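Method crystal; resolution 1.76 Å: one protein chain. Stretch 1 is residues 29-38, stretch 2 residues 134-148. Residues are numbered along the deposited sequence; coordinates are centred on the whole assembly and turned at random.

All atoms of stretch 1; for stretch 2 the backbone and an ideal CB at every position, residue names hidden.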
ATOM      1  N   THR A  29       9.033   9.906   7.406  1.00 12.84           N
ATOM      2  CA  THR A  29       8.992  10.386   6.013  1.00 14.12           C
ATOM      3  C   THR A  29       8.929   9.213   5.043  1.00 14.01           C
ATOM      4  O   THR A  29       9.733   8.258   5.175  1.00 13.45           O
ATOM      5  CB  THR A  29      10.285  11.135   5.669  1.00 16.47           C
ATOM      6  OG1 THR A  29      10.471  12.252   6.575  1.00 18.23           O
ATOM      7  CG2 THR A  29      10.209  11.654   4.283  1.00 13.04           C
ATOM      8  N   CYS A  30       7.953   9.241   4.136  1.00 13.41           N
ATOM      9  CA  CYS A  30       7.831   8.226   3.109  1.00 14.16           C
ATOM     10  C   CYS A  30       9.174   8.117   2.377  1.00 12.53           C
ATOM     11  O   CYS A  30       9.710   9.124   1.880  1.00 12.07           O
ATOM     12  CB  CYS A  30       6.751   8.603   2.106  1.00 14.36           C
ATOM     13  SG  CYS A  30       6.463   7.287   0.958  1.00 17.65           S
ATOM     14  N   PRO A  31       9.766   6.934   2.362  1.00 13.08           N
ATOM     15  CA  PRO A  31      11.126   6.792   1.903  1.00 12.73           C
ATOM     16  C   PRO A  31      11.285   6.625   0.391  1.00 13.71           C
ATOM     17  O   PRO A  31      12.389   6.443  -0.094  1.00 17.33           O
ATOM     18  CB  PRO A  31      11.590   5.525   2.637  1.00 14.93           C
ATOM     19  CG  PRO A  31      10.433   4.756   2.873  1.00 14.54           C
ATOM     20  CD  PRO A  31       9.213   5.630   2.830  1.00 13.95           C
ATOM     21  N   PHE A  32      10.196   6.707  -0.355  1.00 10.65           N
ATOM     22  CA  PHE A  32      10.239   6.686  -1.801  1.00 10.31           C
ATOM     23  C   PHE A  32       9.624   7.951  -2.324  1.00 10.42           C
ATOM     24  O   PHE A  32       8.939   8.669  -1.562  1.00 10.29           O
ATOM     25  CB  PHE A  32       9.469   5.480  -2.340  1.00 10.53           C
ATOM     26  CG  PHE A  32      10.063   4.171  -1.905  1.00  8.08           C
ATOM     27  CD1 PHE A  32      11.210   3.681  -2.505  1.00 14.08           C
ATOM     28  CD2 PHE A  32       9.494   3.460  -0.838  1.00 12.06           C
ATOM     29  CE1 PHE A  32      11.824   2.494  -2.056  1.00 14.10           C
ATOM     30  CE2 PHE A  32      10.087   2.298  -0.365  1.00 12.57           C
ATOM     31  CZ  PHE A  32      11.255   1.787  -1.012  1.00 12.81           C
ATOM     32  N   ALA A  33       9.941   8.260  -3.587  1.00 11.08           N
ATOM     33  CA  ALA A  33       9.398   9.438  -4.219  1.00 10.45           C
ATOM     34  C   ALA A  33       7.876   9.379  -4.168  1.00  8.89           C
ATOM     35  O   ALA A  33       7.205   8.307  -4.347  1.00  9.93           O
ATOM     36  CB  ALA A  33       9.863   9.529  -5.662  1.00 11.36           C
ATOM     37  N   ILE A  34       7.290  10.541  -3.931  1.00 11.00           N
ATOM     38  CA  ILE A  34       5.823  10.664  -3.991  1.00  8.34           C
ATOM     39  C   ILE A  34       5.323  11.673  -5.101  1.00 10.82           C
ATOM     40  O   ILE A  34       6.095  12.546  -5.466  1.00  9.16           O
ATOM     41  CB  ILE A  34       5.233  10.952  -2.641  1.00  8.94           C
ATOM     42  CG1 ILE A  34       5.784  12.266  -2.081  1.00 12.36           C
ATOM     43  CG2 ILE A  34       5.478   9.760  -1.668  1.00  8.09           C
ATOM     44  CD1 ILE A  34       4.801  12.864  -0.963  1.00 13.49           C
ATOM     45  N   TRP A  35       4.054  11.503  -5.572  1.00 10.79           N
ATOM     46  CA  TRP A  35       3.637  12.074  -6.862  1.00 10.02           C
ATOM     47  C   TRP A  35       2.220  12.523  -6.771  1.00 10.77           C
ATOM     48  O   TRP A  35       1.485  12.038  -5.913  1.00 11.87           O
ATOM     49  CB  TRP A  35       3.672  10.997  -7.942  1.00 11.98           C
ATOM     50  CG  TRP A  35       5.029  10.369  -8.027  1.00 10.77           C
ATOM     51  CD1 TRP A  35       5.508   9.321  -7.238  1.00  8.35           C
ATOM     52  CD2 TRP A  35       6.102  10.769  -8.890  1.00  7.85           C
ATOM     53  NE1 TRP A  35       6.810   9.044  -7.606  1.00  8.64           N
ATOM     54  CE2 TRP A  35       7.182   9.905  -8.620  1.00 10.84           C
ATOM     55  CE3 TRP A  35       6.233  11.751  -9.931  1.00  8.41           C
ATOM     56  CZ2 TRP A  35       8.387   9.981  -9.331  1.00 12.95           C
ATOM     57  CZ3 TRP A  35       7.448  11.816 -10.637  1.00 10.93           C
ATOM     58  CH2 TRP A  35       8.509  10.970 -10.310  1.00 11.66           C
ATOM     59  N   SER A  36       1.857  13.426  -7.706  1.00 11.57           N
ATOM     60  CA  SER A  36       0.442  13.816  -7.930  1.00 12.10           C
ATOM     61  C   SER A  36       0.109  13.303  -9.335  1.00 11.01           C
ATOM     62  O   SER A  36       0.868  13.573 -10.302  1.00 12.75           O
ATOM     63  CB  SER A  36       0.275  15.349  -7.836  1.00 12.22           C
ATOM     64  OG  SER A  36      -1.047  15.751  -8.144  1.00 13.77           O
ATOM     65  N   LEU A  37      -0.978  12.534  -9.470  1.00 10.02           N
ATOM     66  CA  LEU A  37      -1.469  12.065 -10.731  1.00 10.74           C
ATOM     67  C   LEU A  37      -2.891  12.649 -10.994  1.00 12.66           C
ATOM     68  O   LEU A  37      -3.854  12.109 -10.519  1.00 13.50           O
ATOM     69  CB  LEU A  37      -1.513  10.521 -10.716  1.00 11.36           C
ATOM     70  CG  LEU A  37      -0.224   9.826 -11.141  1.00 11.06           C
ATOM     71  CD1 LEU A  37       0.853   9.964 -10.070  1.00 12.17           C
ATOM     72  CD2 LEU A  37      -0.633   8.307 -11.393  1.00 12.34           C
ATOM     73  N   GLU A  38      -2.997  13.776 -11.720  1.00 12.07           N
ATOM     74  CA  GLU A  38      -4.310  14.397 -11.922  1.00 14.43           C
ATOM     75  C   GLU A  38      -4.533  14.771 -13.376  1.00 13.50           C
ATOM     76  O   GLU A  38      -5.676  14.681 -13.845  1.00 14.71           O
ATOM     77  CB  GLU A  38      -4.490  15.654 -11.054  1.00 13.92           C
ATOM     78  CG  GLU A  38      -4.548  15.512  -9.522  1.00 13.68           C
ATOM     79  CD  GLU A  38      -5.551  14.476  -8.992  1.00 21.26           C
ATOM     80  OE1 GLU A  38      -6.628  14.164  -9.634  1.00 17.77           O
ATOM     81  OE2 GLU A  38      -5.255  13.987  -7.883  1.00 18.30           O
ATOM     82  N   UNK A 134      -2.346   4.847  -4.213  1.00 10.73           N
ATOM     83  CA  UNK A 134      -2.706   6.097  -3.533  1.00 11.45           C
ATOM     84  C   UNK A 134      -2.502   5.935  -2.027  1.00 13.84           C
ATOM     85  O   UNK A 134      -2.901   4.876  -1.465  1.00 11.88           O
ATOM     86  CB  UNK A 134      -4.152   6.490  -3.840  1.00 11.45           C
ATOM     87  N   UNK A 135      -1.857   6.933  -1.397  1.00 11.23           N
ATOM     88  CA  UNK A 135      -1.654   6.966   0.053  1.00 13.33           C
ATOM     89  C   UNK A 135      -2.462   8.102   0.645  1.00 13.17           C
ATOM     90  O   UNK A 135      -2.042   9.257   0.658  1.00 14.65           O
ATOM     91  CB  UNK A 135      -0.172   7.121   0.402  1.00 13.33           C
ATOM     92  N   UNK A 136      -3.610   7.747   1.193  1.00 14.61           N
ATOM     93  CA  UNK A 136      -4.557   8.735   1.760  1.00 13.63           C
ATOM     94  C   UNK A 136      -3.981   9.516   2.890  1.00 13.76           C
ATOM     95  O   UNK A 136      -4.207  10.727   2.958  1.00 13.08           O
ATOM     96  CB  UNK A 136      -5.832   8.042   2.246  1.00 13.63           C
ATOM     97  N   UNK A 137      -3.209   8.828   3.751  1.00 15.19           N
ATOM     98  CA  UNK A 137      -2.511   9.432   4.893  1.00 17.76           C
ATOM     99  C   UNK A 137      -1.750  10.685   4.518  1.00 17.29           C
ATOM    100  O   UNK A 137      -1.717  11.666   5.288  1.00 18.26           O
ATOM    101  CB  UNK A 137      -1.544   8.422   5.513  1.00 17.76           C
ATOM    102  N   UNK A 138      -1.142  10.660   3.343  1.00 12.18           N
ATOM    103  CA  UNK A 138      -0.421  11.856   2.882  1.00 11.55           C
ATOM    104  C   UNK A 138      -0.989  12.458   1.594  1.00 10.87           C
ATOM    105  O   UNK A 138      -0.366  13.387   1.004  1.00 13.36           O
ATOM    106  CB  UNK A 138       1.054  11.511   2.664  1.00 11.55           C
ATOM    107  N   UNK A 139      -2.173  11.979   1.156  1.00 12.98           N
ATOM    108  CA  UNK A 139      -2.833  12.349  -0.123  1.00 11.31           C
ATOM    109  C   UNK A 139      -1.840  12.505  -1.284  1.00 12.61           C
ATOM    110  O   UNK A 139      -1.713  13.586  -1.878  1.00 12.38           O
ATOM    111  CB  UNK A 139      -3.608  13.657   0.052  1.00 11.31           C
ATOM    112  N   UNK A 140      -1.167  11.411  -1.635  1.00 11.42           N
ATOM    113  CA  UNK A 140      -0.154  11.455  -2.658  1.00 11.76           C
ATOM    114  C   UNK A 140      -0.032  10.006  -3.093  1.00 11.17           C
ATOM    115  O   UNK A 140      -0.527   9.056  -2.407  1.00 11.87           O
ATOM    116  CB  UNK A 140       1.167  12.051  -2.169  1.00 11.76           C
ATOM    117  N   UNK A 141       0.715   9.829  -4.160  1.00  9.85           N
ATOM    118  CA  UNK A 141       0.828   8.525  -4.830  1.00  9.27           C
ATOM    119  C   UNK A 141       2.276   8.058  -4.743  1.00 10.74           C
ATOM    120  O   UNK A 141       3.211   8.847  -4.742  1.00 10.09           O
ATOM    121  CB  UNK A 141       0.370   8.606  -6.288  1.00  9.27           C
ATOM    122  N   UNK A 142       2.451   6.752  -4.710  1.00  9.70           N
ATOM    123  CA  UNK A 142       3.849   6.209  -4.626  1.00 10.83           C
ATOM    124  C   UNK A 142       3.959   5.062  -5.654  1.00  9.53           C
ATOM    125  O   UNK A 142       3.000   4.267  -5.788  1.00 10.52           O
ATOM    126  CB  UNK A 142       4.180   5.711  -3.218  1.00 10.83           C
ATOM    127  N   UNK A 143       5.044   5.014  -6.442  1.00  7.69           N
ATOM    128  CA  UNK A 143       5.210   4.014  -7.535  1.00  9.19           C
ATOM    129  C   UNK A 143       5.425   2.606  -6.940  1.00  8.38           C
ATOM    130  O   UNK A 143       6.382   2.453  -6.168  1.00 10.46           O
ATOM    131  CB  UNK A 143       6.390   4.388  -8.435  1.00  9.19           C
ATOM    132  N   UNK A 144       4.617   1.626  -7.354  1.00  9.17           N
ATOM    133  CA  UNK A 144       4.773   0.214  -6.970  1.00 11.25           C
ATOM    134  C   UNK A 144       6.130  -0.376  -7.502  1.00 13.44           C
ATOM    135  O   UNK A 144       6.770  -1.266  -6.878  1.00 13.52           O
ATOM    136  CB  UNK A 144       3.594  -0.597  -7.511  1.00 11.25           C
ATOM    137  N   UNK A 145       6.598   0.238  -8.600  1.00 14.10           N
ATOM    138  CA  UNK A 145       7.871  -0.103  -9.214  1.00 15.18           C
ATOM    139  C   UNK A 145       8.992   0.257  -8.271  1.00 14.97           C
ATOM    140  O   UNK A 145       9.856  -0.580  -8.046  1.00 16.53           O
ATOM    141  CB  UNK A 145       8.046   0.607 -10.558  1.00 15.18           C
ATOM    142  N   UNK A 146       8.928   1.438  -7.659  1.00 12.26           N
ATOM    143  CA  UNK A 146       9.931   1.890  -6.725  1.00 13.63           C
ATOM    144  C   UNK A 146       9.920   1.048  -5.417  1.00 13.88           C
ATOM    145  O   UNK A 146      10.953   0.566  -4.982  1.00 13.09           O
ATOM    146  CB  UNK A 146       9.704   3.371  -6.413  1.00 13.63           C
ATOM    147  N   UNK A 147       8.738   0.878  -4.812  1.00 11.94           N
ATOM    148  CA  UNK A 147       8.593   0.119  -3.541  1.00 11.13           C
ATOM    149  C   UNK A 147       9.176  -1.322  -3.682  1.00  9.98           C
ATOM    150  O   UNK A 147       9.810  -1.829  -2.768  1.00 10.40           O
ATOM    151  CB  UNK A 147       7.119   0.050  -3.137  1.00 11.13           C
ATOM    152  N   UNK A 148       8.884  -2.000  -4.777  1.00 12.31           N
ATOM    153  CA  UNK A 148       9.247  -3.373  -4.978  1.00 12.71           C
ATOM    154  C   UNK A 148      10.555  -3.633  -5.778  1.00 13.97           C
ATOM    155  O   UNK A 148      10.823  -4.771  -6.188  1.00 12.72           O
ATOM    156  CB  UNK A 148       8.079  -4.062  -5.686  1.00 12.71           C
TER

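Position 134 lies in a strand, its ideal CB with nothing of stretch 1 within 5.5 Å, so no preference is set; it is Tyr 134. At 135 the CB is also beyond 5.5 Å, but CA-to-CB points toward stretch 1, so a longer apolar chain could span the gap to Cys 30. It is Leu 135, whose CD1 lies 4.3 Å from Cys 30 SG.

Positions 136 and 137 are out of reach and unconstrained: Lys 136 and Ser 137. At 138 the CB points toward stretch 1, 5.4 Å from Ile 34 CD1, with Cys 30 nearby. This apolar surface suits Val, Leu, Ile or Met. Ile 138 (chi1 p, chi2 t) places CD1 4.1 Å from Ile 34 CG2 and 4.2 Å from Cys 30 CB.

Position 139 points away, with phi/psi of 39/63. Positive phi favours Gly, Asn or Asp; Asn 139 is found, its OD1 accepting a very short 2.4 Å hydrogen bond from Tyr 134 OH.

At 140 the CB points toward stretch 1, with the ideal CB 3.8 Å from Trp 35 O and 3.9 Å from Ile 34 CD1. Such close neighbours suit a small residue, Ala, Gly or Ser. Ala 140 packs its methyl on Ile 34.

Position 141 pairs with Trp 35 in antiparallel register. Its N donates to Trp 35 O at 2.9 Å and 151°, while Trp 35 N returns a weak bond to the O of 141, also 2.9 Å but at 130°. The ideal CB is 4.0 Å from Leu 37 CD1, on the side of the Trp 35 side chain, so a large apolar or aromatic residue would fit. Tyr 141 has Leu 37 CB over one ring face, and water 3 links its OH (2.8 Å from the water O) to Glu 38 OE2 (2.6 Å from the same O).

At 142 the CB is on the opposite sheet face, 4.5 Å from Ile 34 CG2 and 5.0 Å from Cys 30 SG. Cys, Ala or Val would suit. Cys 142 (t) puts SG 3.7 Å from Phe 32 CB; its 4.5 Å separation from Cys 30 SG is too long for a disulfide.

Position 143 points sideways and immediately precedes a helix, favouring Ser, Thr, Asp or Asn as N-cap. Ser 143 OG accepts weak capping bonds from the backbone N atoms of 145 (3.2 Å) and 146 (3.4 Å).

Positions 144 and 145 are out of reach: Leu 144 and Ser 145. At 146 CA-to-CB points toward stretch 1, and the ideal CB is 4.2 Å from Phe 32 CD1, while Ala 33 N and Trp 35 NE1 offer donors nearby; an apolar or acceptor-bearing residue could fit. Asp 146 OD2 accepts from water 1 (2.6 Å to its O), which accepts from Trp 35 NE1, and from water 2 (2.9 Å to its O), which accepts from Ala 33 N.

At 147, sideways, the CB is 4.6 Å from Phe 32 CE2, suiting an aliphatic. Ile 147 sets CA over the Phe 32 ring face and CG1 4.0 Å from Phe 32 CD2. Position 148 points away: Ala 148.

Stretch 2 134-148: YLKSINAYCSLSDIA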
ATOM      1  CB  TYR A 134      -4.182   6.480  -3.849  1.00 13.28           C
ATOM      2  CG  TYR A 134      -4.654   7.708  -3.086  1.00 10.75           C
ATOM      3  CD1 TYR A 134      -4.114   8.998  -3.360  1.00 10.96           C
ATOM      4  CD2 TYR A 134      -5.644   7.592  -2.130  1.00 14.18           C
ATOM      5  CE1 TYR A 134      -4.559  10.116  -2.648  1.00 11.36           C
ATOM      6  CE2 TYR A 134      -6.122   8.722  -1.432  1.00 14.26           C
ATOM      7  CZ  TYR A 134      -5.572   9.983  -1.706  1.00 13.19           C
ATOM      8  OH  TYR A 134      -6.016  11.101  -1.020  1.00 15.23           O
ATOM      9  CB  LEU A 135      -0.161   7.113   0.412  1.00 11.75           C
ATOM     10  CG  LEU A 135       0.864   6.243  -0.335  1.00 13.41           C
ATOM     11  CD1 LEU A 135       2.356   6.612  -0.068  1.00 12.93           C
ATOM     12  CD2 LEU A 135       0.684   4.807   0.111  1.00 12.78           C
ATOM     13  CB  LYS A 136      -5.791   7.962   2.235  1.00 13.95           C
ATOM     14  CG  LYS A 136      -6.873   8.800   2.968  1.00 14.29           C
ATOM     15  CD  LYS A 136      -7.336  10.020   2.137  1.00 14.57           C
ATOM     16  CE  LYS A 136      -8.677  10.589   2.698  1.00 17.45           C
ATOM     17  NZ  LYS A 136      -9.145  11.801   1.893  1.00 17.74           N
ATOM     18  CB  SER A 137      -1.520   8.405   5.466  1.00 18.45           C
ATOM     19  OG  SER A 137      -2.295   7.369   6.047  1.00 26.79           O
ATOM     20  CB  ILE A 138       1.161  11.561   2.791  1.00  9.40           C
ATOM     21  CG1 ILE A 138       1.408  10.426   1.769  1.00 10.34           C
ATOM     22  CG2 ILE A 138       1.726  11.154   4.184  1.00  9.01           C
ATOM     23  CD1 ILE A 138       2.881  10.147   1.416  1.00 12.11           C
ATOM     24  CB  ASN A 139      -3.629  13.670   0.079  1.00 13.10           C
ATOM     25  CG  ASN A 139      -4.476  14.062  -1.131  1.00 12.04           C
ATOM     26  OD1 ASN A 139      -5.150  13.234  -1.737  1.00 14.45           O
ATOM     27  ND2 ASN A 139      -4.510  15.381  -1.418  1.00 12.52           N
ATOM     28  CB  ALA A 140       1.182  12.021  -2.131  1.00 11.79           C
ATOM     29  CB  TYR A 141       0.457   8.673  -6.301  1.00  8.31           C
ATOM     30  CG  TYR A 141      -0.988   8.822  -6.516  1.00 10.89           C
ATOM     31  CD1 TYR A 141      -1.793   7.690  -6.730  1.00  9.46           C
ATOM     32  CD2 TYR A 141      -1.571  10.073  -6.462  1.00 11.52           C
ATOM     33  CE1 TYR A 141      -3.243   7.844  -6.896  1.00 12.21           C
ATOM     34  CE2 TYR A 141      -2.970  10.247  -6.649  1.00 15.35           C
ATOM     35  CZ  TYR A 141      -3.774   9.142  -6.868  1.00 14.52           C
ATOM     36  OH  TYR A 141      -5.131   9.356  -7.040  1.00 16.96           O
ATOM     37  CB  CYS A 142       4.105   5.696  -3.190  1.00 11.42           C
ATOM     38  SG  CYS A 142       5.872   5.254  -2.971  1.00 14.74           S
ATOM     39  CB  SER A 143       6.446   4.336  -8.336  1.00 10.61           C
ATOM     40  OG  SER A 143       6.621   3.313  -9.313  1.00 11.42           O
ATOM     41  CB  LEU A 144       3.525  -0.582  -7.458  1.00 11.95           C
ATOM     42  CG  LEU A 144       2.301  -0.150  -6.618  1.00 12.01           C
ATOM     43  CD1 LEU A 144       1.019  -0.597  -7.386  1.00 11.49           C
ATOM     44  CD2 LEU A 144       2.409  -0.766  -5.166  1.00 11.18           C
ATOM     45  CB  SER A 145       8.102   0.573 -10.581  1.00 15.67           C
ATOM     46  OG  SER A 145       7.233  -0.025 -11.565  1.00 17.56           O
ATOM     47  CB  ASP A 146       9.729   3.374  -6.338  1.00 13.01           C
ATOM     48  CG  ASP A 146       9.961   4.363  -7.472  1.00 16.12           C
ATOM     49  OD1 ASP A 146      10.287   3.926  -8.598  1.00 20.38           O
ATOM     50  OD2 ASP A 146       9.844   5.611  -7.226  1.00 19.80           O
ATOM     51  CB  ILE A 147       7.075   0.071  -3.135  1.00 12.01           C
ATOM     52  CG1 ILE A 147       6.600   1.519  -2.883  1.00  7.43           C
ATOM     53  CG2 ILE A 147       6.839  -0.937  -1.965  1.00 11.07           C
ATOM     54  CD1 ILE A 147       5.061   1.648  -2.731  1.00  7.07           C
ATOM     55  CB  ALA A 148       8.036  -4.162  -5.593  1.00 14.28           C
TER
HETATM   56  O   HOH W   1       7.613   6.559  -6.260  1.00 16.09           O
HETATM   57  O   HOH W   2      11.701   6.307  -5.064  1.00 19.13           O
HETATM   58  O   HOH W   3      -6.070  11.913  -6.466  1.00 21.32           O
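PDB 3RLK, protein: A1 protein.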